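Local coordinates for alpha-1,6-mannanase (Bacteroides thetaiotaomicron, PDB 4V1S), which probably hydrolyses alpha-1,6-mannosidic linkages in mannans, as a family GH76 glycoside hydrolase taking part in polysaccharide utilisation, at residues N238-D241 against L246-D249; I203-T208 against I229-W234; F269-W274 against K291-S296. All coordinates share one frame; numbering follows the deposited sequence.

Contact 1: N238-D241 against L246-D249; sequences NLLD and LLWD
D241 and L240 press on one face of the W248 indole, a closely packed part of the contact. D241 CB stands 3.4 Å above the ring plane of W248, offset toward its rim, and D241 CG lies 3.5 Å from W248 CZ2. CG of D241 is anti to its own backbone N (chi1 -174°), which carries the carboxylate over the CZ2-CE2-NE1 rim with its plane 33° from that of the ring. At the edge of the indole, in the ring plane, N238 O lies 3.8 Å from W248 CE3. The backbones form a short, weakly bonded beta hairpin that follows on from helix 222-239. W248 N donates to L239 O over 2.8 Å, and the CA of L247 brings a C-H toward the same oxygen. D241 N reaches L246 O in a straighter bond (165°). On the face carrying L240 and L247, L240 CD1 and L247 CD2 meet at 4.0 Å. The loose side is at the indole N-H, where W248 NE1 donates to a water at 3.0 Å, and that water donates a weak bond to D241 OD2. The carboxylate is held more firmly by S243, through OD1, and by a salt bridge to K262. With an alanine in place of W248 the indole is gone, and D241 is likely to lose the surface under its CB, and the water its NE1 donor.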
loop_
_atom_site.group_PDB
_atom_site.type_symbol
_atom_site.label_atom_id
_atom_site.label_comp_id
_atom_site.label_asym_id
_atom_site.label_seq_id
_atom_site.Cartn_x
_atom_site.Cartn_y
_atom_site.Cartn_z
ATOM N N ASN A 238 -3.594 0.090 22.002
ATOM C CA ASN A 238 -2.722 1.275 22.105
ATOM C C ASN A 238 -2.963 2.406 21.117
ATOM O O ASN A 238 -2.674 3.561 21.435
ATOM C CB ASN A 238 -1.257 0.837 21.994
ATOM C CG ASN A 238 -0.807 0.092 23.223
ATOM O OD1 ASN A 238 -0.467 0.715 24.214
ATOM N ND2 ASN A 238 -0.847 -1.242 23.184
ATOM N N LEU A 239 -3.428 2.074 19.905
ATOM C CA LEU A 239 -3.485 3.066 18.852
ATOM C C LEU A 239 -4.851 3.276 18.196
ATOM O O LEU A 239 -4.970 4.082 17.276
ATOM C CB LEU A 239 -2.418 2.784 17.791
ATOM C CG LEU A 239 -0.986 2.935 18.305
ATOM C CD1 LEU A 239 0.022 2.239 17.403
ATOM C CD2 LEU A 239 -0.656 4.425 18.481
ATOM N N LEU A 240 -5.870 2.576 18.676
ATOM C CA LEU A 240 -7.234 2.762 18.170
ATOM C C LEU A 240 -7.982 3.747 19.049
ATOM O O LEU A 240 -8.042 3.571 20.266
ATOM C CB LEU A 240 -7.973 1.439 18.124
ATOM C CG LEU A 240 -9.439 1.444 17.654
ATOM C CD1 LEU A 240 -9.521 1.795 16.190
ATOM C CD2 LEU A 240 -10.066 0.090 17.890
ATOM N N ASP A 241 -8.551 4.768 18.420
ATOM C CA ASP A 241 -9.379 5.734 19.107
ATOM C C ASP A 241 -10.795 5.170 19.167
ATOM O O ASP A 241 -11.478 5.076 18.151
ATOM C CB ASP A 241 -9.361 7.058 18.340
ATOM C CG ASP A 241 -10.083 8.184 19.076
ATOM O OD1 ASP A 241 -10.879 7.891 20.004
ATOM O OD2 ASP A 241 -9.856 9.363 18.710
ATOM N N LEU A 246 -11.048 5.296 14.485
ATOM C CA LEU A 246 -9.903 5.614 13.639
ATOM C C LEU A 246 -8.606 5.369 14.397
ATOM O O LEU A 246 -8.608 5.175 15.608
ATOM C CB LEU A 246 -9.984 7.046 13.125
ATOM C CG LEU A 246 -11.185 7.281 12.197
ATOM C CD1 LEU A 246 -11.188 8.706 11.674
ATOM C CD2 LEU A 246 -11.252 6.277 11.048
ATOM N N LEU A 247 -7.511 5.342 13.650
ATOM C CA LEU A 247 -6.206 4.965 14.200
ATOM C C LEU A 247 -5.310 6.173 14.386
ATOM O O LEU A 247 -5.129 6.979 13.463
ATOM C CB LEU A 247 -5.483 3.980 13.263
ATOM C CG LEU A 247 -5.893 2.504 13.230
ATOM C CD1 LEU A 247 -5.612 1.777 14.545
ATOM C CD2 LEU A 247 -7.345 2.313 12.822
ATOM N N TRP A 248 -4.730 6.271 15.579
ATOM C CA TRP A 248 -3.652 7.214 15.827
ATOM C C TRP A 248 -2.400 6.746 15.071
ATOM O O TRP A 248 -2.375 5.664 14.511
ATOM C CB TRP A 248 -3.390 7.351 17.336
ATOM C CG TRP A 248 -4.563 7.942 18.072
ATOM C CD1 TRP A 248 -5.284 9.029 17.698
ATOM C CD2 TRP A 248 -5.140 7.490 19.310
ATOM N NE1 TRP A 248 -6.278 9.285 18.615
ATOM C CE2 TRP A 248 -6.220 8.343 19.602
ATOM C CE3 TRP A 248 -4.862 6.434 20.188
ATOM C CZ2 TRP A 248 -7.009 8.199 20.763
ATOM C CZ3 TRP A 248 -5.645 6.274 21.315
ATOM C CH2 TRP A 248 -6.714 7.144 21.593
ATOM N N ASP A 249 -1.380 7.587 15.027
ATOM C CA ASP A 249 -0.209 7.337 14.182
ATOM C C ASP A 249 0.881 6.476 14.821
ATOM O O ASP A 249 1.400 5.567 14.187
ATOM C CB ASP A 249 0.431 8.646 13.709
ATOM C CG ASP A 249 1.391 8.426 12.560
ATOM O OD1 ASP A 249 0.932 7.931 11.541
ATOM O OD2 ASP A 249 2.587 8.749 12.675
HETATM O O HOH W 1 -7.605 11.962 18.478
#

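Contact 2: I203-T208 against I229-W234; sequences ICSAVT and IRINDW
S205 points at I231, and the CA atoms of these two residues, 6.2 Å apart, mark where the backbones of 203-208 and 229-234 come nearest. The small serine admits the branched side chain closely: S205 OG sits 3.6 Å from I231 CG2, the branch that stands anti to the isoleucine backbone N. The same hydroxyl lies near the plane of the W234 ring, at its edge, with S205 OG 3.9 Å from W234 CZ3. Its polar need is met by a hydrogen bond to the hydroxyl of T235, so the buried oxygen is not left among apolar atoms alone. One turn on, T208 lies crosswise to I231, and T208 CG2 meets I231 CD1 at 3.8 Å. The T208 hydroxyl turns back into its own helix instead and donates to C204 O over 2.8 Å, which leaves the methyl to face the neighbour; L172 and L176 of helix 162-177 also pack on T208. The short axes pass 9.7 Å apart at 150°. Helices 202-219 and 222-239, antiparallel and joined by a short turn, form a helical hairpin of the kind that builds the (alpha/alpha)6 barrel of the six-hairpin glycosidases, the clan of family GH76.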
loop_
_atom_site.group_PDB
_atom_site.type_symbol
_atom_site.label_atom_id
_atom_site.label_comp_id
_atom_site.label_asym_id
_atom_site.label_seq_id
_atom_site.Cartn_x
_atom_site.Cartn_y
_atom_site.Cartn_z
ATOM N N ILE A 203 1.274 2.033 11.086
ATOM C CA ILE A 203 1.470 1.534 9.723
ATOM C C ILE A 203 2.296 0.249 9.753
ATOM O O ILE A 203 2.020 -0.674 8.987
ATOM C CB ILE A 203 2.050 2.575 8.746
ATOM C CG1 ILE A 203 2.047 2.026 7.305
ATOM C CG2 ILE A 203 3.437 3.043 9.165
ATOM C CD1 ILE A 203 0.662 1.685 6.772
ATOM N N CYS A 204 3.292 0.184 10.636
ATOM C CA CYS A 204 4.066 -1.034 10.786
ATOM C C CYS A 204 3.215 -2.216 11.262
ATOM O O CYS A 204 3.329 -3.290 10.690
ATOM C CB CYS A 204 5.241 -0.805 11.724
ATOM S SG CYS A 204 6.332 0.501 11.165
ATOM N N SER A 205 2.356 -2.011 12.273
ATOM C CA SER A 205 1.382 -3.031 12.638
ATOM C C SER A 205 0.568 -3.479 11.435
ATOM O O SER A 205 0.433 -4.669 11.162
ATOM C CB SER A 205 0.398 -2.522 13.689
ATOM O OG SER A 205 1.007 -2.384 14.969
ATOM N N ALA A 206 0.007 -2.497 10.744
ATOM C CA ALA A 206 -1.019 -2.756 9.740
ATOM C C ALA A 206 -0.503 -3.486 8.504
ATOM O O ALA A 206 -1.111 -4.479 8.050
ATOM C CB ALA A 206 -1.715 -1.444 9.374
ATOM N N VAL A 207 0.612 -3.044 7.942
ATOM C CA VAL A 207 1.141 -3.747 6.781
ATOM C C VAL A 207 1.706 -5.126 7.178
ATOM O O VAL A 207 1.700 -6.076 6.388
ATOM C CB VAL A 207 2.208 -2.954 5.993
ATOM C CG1 VAL A 207 1.600 -1.691 5.424
ATOM C CG2 VAL A 207 3.470 -2.661 6.796
ATOM N N THR A 208 2.225 -5.242 8.406
ATOM C CA THR A 208 2.708 -6.530 8.857
ATOM C C THR A 208 1.523 -7.508 9.061
ATOM O O THR A 208 1.603 -8.668 8.657
ATOM C CB THR A 208 3.580 -6.374 10.106
ATOM O OG1 THR A 208 4.685 -5.549 9.827
ATOM C CG2 THR A 208 4.102 -7.684 10.616
ATOM N N ILE A 229 -2.844 -11.751 14.971
ATOM C CA ILE A 229 -3.721 -11.594 16.146
ATOM C C ILE A 229 -3.006 -10.863 17.268
ATOM O O ILE A 229 -3.554 -9.947 17.877
ATOM C CB ILE A 229 -4.252 -12.967 16.616
ATOM C CG1 ILE A 229 -5.241 -13.524 15.576
ATOM C CG2 ILE A 229 -4.927 -12.865 17.977
ATOM C CD1 ILE A 229 -5.611 -14.987 15.788
ATOM N N ARG A 230 -1.766 -11.268 17.530
ATOM C CA ARG A 230 -0.969 -10.667 18.571
ATOM C C ARG A 230 -0.720 -9.178 18.301
ATOM O O ARG A 230 -0.907 -8.332 19.181
ATOM C CB ARG A 230 0.355 -11.437 18.705
ATOM C CG ARG A 230 1.292 -10.908 19.755
ATOM C CD ARG A 230 2.580 -11.725 19.819
ATOM N NE ARG A 230 3.345 -11.634 18.574
ATOM C CZ ARG A 230 3.561 -12.608 17.690
ATOM N NH1 ARG A 230 3.090 -13.841 17.865
ATOM N NH2 ARG A 230 4.284 -12.342 16.600
ATOM N N ILE A 231 -0.257 -8.870 17.086
ATOM C CA ILE A 231 0.003 -7.491 16.714
ATOM C C ILE A 231 -1.302 -6.683 16.718
ATOM O O ILE A 231 -1.335 -5.548 17.191
ATOM C CB ILE A 231 0.692 -7.429 15.341
ATOM C CG1 ILE A 231 2.100 -8.056 15.436
ATOM C CG2 ILE A 231 0.742 -5.995 14.835
ATOM C CD1 ILE A 231 2.668 -8.435 14.083
ATOM N N ASN A 232 -2.380 -7.262 16.211
ATOM C CA ASN A 232 -3.673 -6.582 16.241
ATOM C C ASN A 232 -4.134 -6.238 17.651
ATOM O O ASN A 232 -4.553 -5.114 17.916
ATOM C CB ASN A 232 -4.757 -7.393 15.577
ATOM C CG ASN A 232 -6.059 -6.623 15.501
ATOM O OD1 ASN A 232 -6.092 -5.502 14.980
ATOM N ND2 ASN A 232 -7.124 -7.189 16.056
ATOM N N ASP A 233 -4.057 -7.215 18.549
ATOM C CA ASP A 233 -4.453 -6.986 19.949
ATOM C C ASP A 233 -3.693 -5.781 20.525
ATOM O O ASP A 233 -4.288 -4.903 21.152
ATOM C CB ASP A 233 -4.176 -8.226 20.787
ATOM C CG ASP A 233 -5.184 -9.331 20.565
ATOM O OD1 ASP A 233 -6.195 -9.133 19.859
ATOM O OD2 ASP A 233 -4.940 -10.427 21.098
ATOM N N TRP A 234 -2.380 -5.724 20.287
ATOM C CA TRP A 234 -1.574 -4.593 20.767
ATOM C C TRP A 234 -2.031 -3.277 20.128
ATOM O O TRP A 234 -2.140 -2.238 20.798
ATOM C CB TRP A 234 -0.074 -4.819 20.506
ATOM C CG TRP A 234 0.780 -3.696 20.999
ATOM C CD1 TRP A 234 1.329 -3.547 22.259
ATOM C CD2 TRP A 234 1.160 -2.528 20.268
ATOM N NE1 TRP A 234 2.023 -2.366 22.340
ATOM C CE2 TRP A 234 1.938 -1.721 21.134
ATOM C CE3 TRP A 234 0.962 -2.106 18.956
ATOM C CZ2 TRP A 234 2.499 -0.518 20.720
ATOM C CZ3 TRP A 234 1.515 -0.902 18.547
ATOM C CH2 TRP A 234 2.255 -0.113 19.431
#

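Contact 3: F269-W274 against K291-S296; sequences FMIRSW and KATLAS
Within the antiparallel helical hairpin made by helices 264-281 and 284-301, a part of the (alpha/alpha)6 barrel fold, I271 and W274 pack against T293 and L294. All four of these residues are buried. The axes of the two short segments come to 9.4 Å of each other at 153°, so the helices run nearly antiparallel. I271 reaches the backbone of the partner helix. Its CG1 is anti to the carbonyl carbon (chi1 -69°) and its chain runs on extended, so that the end methyl lands beside the partner main chain: I271 CD1 is 3.6 Å from L294 CA and 3.7 Å from L294 CB. I271 and T293 run alongside one another, pointing opposite ways, with I271 CG1 and T293 CG2 3.8 Å apart. I271 also touches S322, and L294 touches M326, so helix 313-330 packs beside the pair. One turn after I271, the W274 side chain stands roughly perpendicular to that of T293. Here T293 CG2 lies in the ring plane at its edge, while T293 OG1 approaches W274 CZ3 obliquely, at 3.3 Å. That meeting is a contact without a bond; the threonine hydroxyl is engaged by N245 O and by the side-chain amide of Q289, two partners that probably fix its rotation. The indole N-H donates to N232 OD1 of helix 222-239, which ties down that end of the ring. From within its own helix, M270 O stands 3.0 Å above one face of the W274 ring, offset toward the rim, while T293 CG2 meets the edge.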
loop_
_atom_site.group_PDB
_atom_site.type_symbol
_atom_site.label_atom_id
_atom_site.label_comp_id
_atom_site.label_asym_id
_atom_site.label_seq_id
_atom_site.Cartn_x
_atom_site.Cartn_y
_atom_site.Cartn_z
ATOM N N PHE A 269 -5.219 0.143 5.909
ATOM C CA PHE A 269 -4.493 -1.101 6.017
ATOM C C PHE A 269 -4.991 -1.959 7.202
ATOM O O PHE A 269 -4.946 -3.171 7.105
ATOM C CB PHE A 269 -2.987 -0.904 6.126
ATOM C CG PHE A 269 -2.292 -0.674 4.794
ATOM C CD1 PHE A 269 -2.086 -1.738 3.920
ATOM C CD2 PHE A 269 -1.742 0.558 4.475
ATOM C CE1 PHE A 269 -1.418 -1.561 2.734
ATOM C CE2 PHE A 269 -1.053 0.731 3.290
ATOM C CZ PHE A 269 -0.893 -0.331 2.436
ATOM N N MET A 270 -5.505 -1.340 8.268
ATOM C CA MET A 270 -6.160 -2.101 9.331
ATOM C C MET A 270 -7.462 -2.750 8.858
ATOM O O MET A 270 -7.685 -3.921 9.119
ATOM C CB MET A 270 -6.384 -1.281 10.608
ATOM C CG MET A 270 -5.098 -0.850 11.338
ATOM S SD MET A 270 -4.048 -2.197 11.940
ATOM C CE MET A 270 -5.050 -2.711 13.323
ATOM N N ILE A 271 -8.258 -2.014 8.096
ATOM C CA ILE A 271 -9.488 -2.548 7.523
ATOM C C ILE A 271 -9.158 -3.788 6.662
ATOM O O ILE A 271 -9.787 -4.845 6.804
ATOM C CB ILE A 271 -10.246 -1.473 6.719
ATOM C CG1 ILE A 271 -10.811 -0.405 7.642
ATOM C CG2 ILE A 271 -11.373 -2.102 5.900
ATOM C CD1 ILE A 271 -11.078 0.906 6.895
ATOM N N ARG A 272 -8.199 -3.660 5.742
ATOM C CA ARG A 272 -7.883 -4.779 4.870
ATOM C C ARG A 272 -7.449 -5.998 5.704
ATOM O O ARG A 272 -7.818 -7.149 5.415
ATOM C CB ARG A 272 -6.796 -4.391 3.875
ATOM C CG ARG A 272 -7.183 -3.255 2.958
ATOM C CD ARG A 272 -6.263 -3.181 1.750
ATOM N NE ARG A 272 -6.602 -4.293 0.875
ATOM C CZ ARG A 272 -5.833 -4.832 -0.054
ATOM N NH1 ARG A 272 -4.609 -4.372 -0.299
ATOM N NH2 ARG A 272 -6.317 -5.854 -0.762
ATOM N N SER A 273 -6.653 -5.743 6.740
ATOM C CA SER A 273 -6.193 -6.810 7.636
ATOM C C SER A 273 -7.361 -7.473 8.341
ATOM O O SER A 273 -7.459 -8.706 8.365
ATOM C CB SER A 273 -5.190 -6.258 8.649
ATOM O OG SER A 273 -4.008 -5.798 8.013
ATOM N N TRP A 274 -8.234 -6.658 8.924
ATOM C CA TRP A 274 -9.368 -7.187 9.651
ATOM C C TRP A 274 -10.284 -8.022 8.780
ATOM O O TRP A 274 -10.830 -9.042 9.246
ATOM C CB TRP A 274 -10.157 -6.077 10.325
ATOM C CG TRP A 274 -9.458 -5.394 11.467
ATOM C CD1 TRP A 274 -8.652 -5.961 12.413
ATOM C CD2 TRP A 274 -9.545 -3.991 11.800
ATOM N NE1 TRP A 274 -8.235 -5.003 13.304
ATOM C CE2 TRP A 274 -8.763 -3.788 12.955
ATOM C CE3 TRP A 274 -10.196 -2.894 11.226
ATOM C CZ2 TRP A 274 -8.631 -2.530 13.564
ATOM C CZ3 TRP A 274 -10.052 -1.657 11.812
ATOM C CH2 TRP A 274 -9.273 -1.475 12.973
ATOM N N LYS A 291 -16.013 -2.589 9.411
ATOM C CA LYS A 291 -17.121 -1.764 8.958
ATOM C C LYS A 291 -17.164 -0.435 9.709
ATOM O O LYS A 291 -17.410 0.605 9.119
ATOM C CB LYS A 291 -18.442 -2.505 9.117
ATOM C CG LYS A 291 -18.655 -3.601 8.097
ATOM C CD LYS A 291 -19.963 -4.317 8.408
ATOM C CE LYS A 291 -20.240 -5.447 7.456
ATOM N NZ LYS A 291 -21.532 -6.109 7.815
ATOM N N ALA A 292 -16.920 -0.476 11.018
ATOM C CA ALA A 292 -16.939 0.750 11.821
ATOM C C ALA A 292 -15.837 1.725 11.421
ATOM O O ALA A 292 -16.075 2.936 11.261
ATOM C CB ALA A 292 -16.846 0.427 13.308
ATOM N N THR A 293 -14.618 1.202 11.286
ATOM C CA THR A 293 -13.495 2.025 10.880
ATOM C C THR A 293 -13.644 2.561 9.436
ATOM O O THR A 293 -13.346 3.731 9.183
ATOM C CB THR A 293 -12.192 1.254 11.054
ATOM O OG1 THR A 293 -12.021 0.929 12.440
ATOM C CG2 THR A 293 -10.974 2.014 10.525
ATOM N N LEU A 294 -14.152 1.739 8.534
ATOM C CA LEU A 294 -14.390 2.177 7.164
ATOM C C LEU A 294 -15.465 3.298 7.106
ATOM O O LEU A 294 -15.274 4.295 6.432
ATOM C CB LEU A 294 -14.748 1.014 6.268
ATOM C CG LEU A 294 -14.964 1.346 4.817
ATOM C CD1 LEU A 294 -13.762 1.978 4.136
ATOM C CD2 LEU A 294 -15.386 0.070 4.114
ATOM N N ALA A 295 -16.543 3.176 7.847
ATOM C CA ALA A 295 -17.542 4.228 7.861
ATOM C C ALA A 295 -16.969 5.543 8.374
ATOM O O ALA A 295 -17.238 6.602 7.819
ATOM C CB ALA A 295 -18.756 3.801 8.690
ATOM N N SER A 296 -16.194 5.481 9.456
ATOM C CA SER A 296 -15.577 6.680 10.021
ATOM C C SER A 296 -14.517 7.264 9.084
ATOM O O SER A 296 -14.313 8.489 9.031
ATOM C CB SER A 296 -14.956 6.374 11.363
ATOM O OG SER A 296 -15.977 6.167 12.337
#

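From the N terminus, contact 2 comes first, pairing helix 202-219 with helix 222-239 and closing a loop of some 20 mostly helical residues. Contact 1 follows on from the second helix and closes a short loop of four residues; contact 3 then pairs helices 264-281 and 284-301. The three follow in series, with none enclosing or crossing another. They nevertheless touch in space: L239 of contact 1 packs on W234 of contact 2, L247 rests on M270 and L246 on S296 of contact 3, and I203 of contact 2 meets F269 of contact 3. The beta hairpin thereby lies against both helical hairpins.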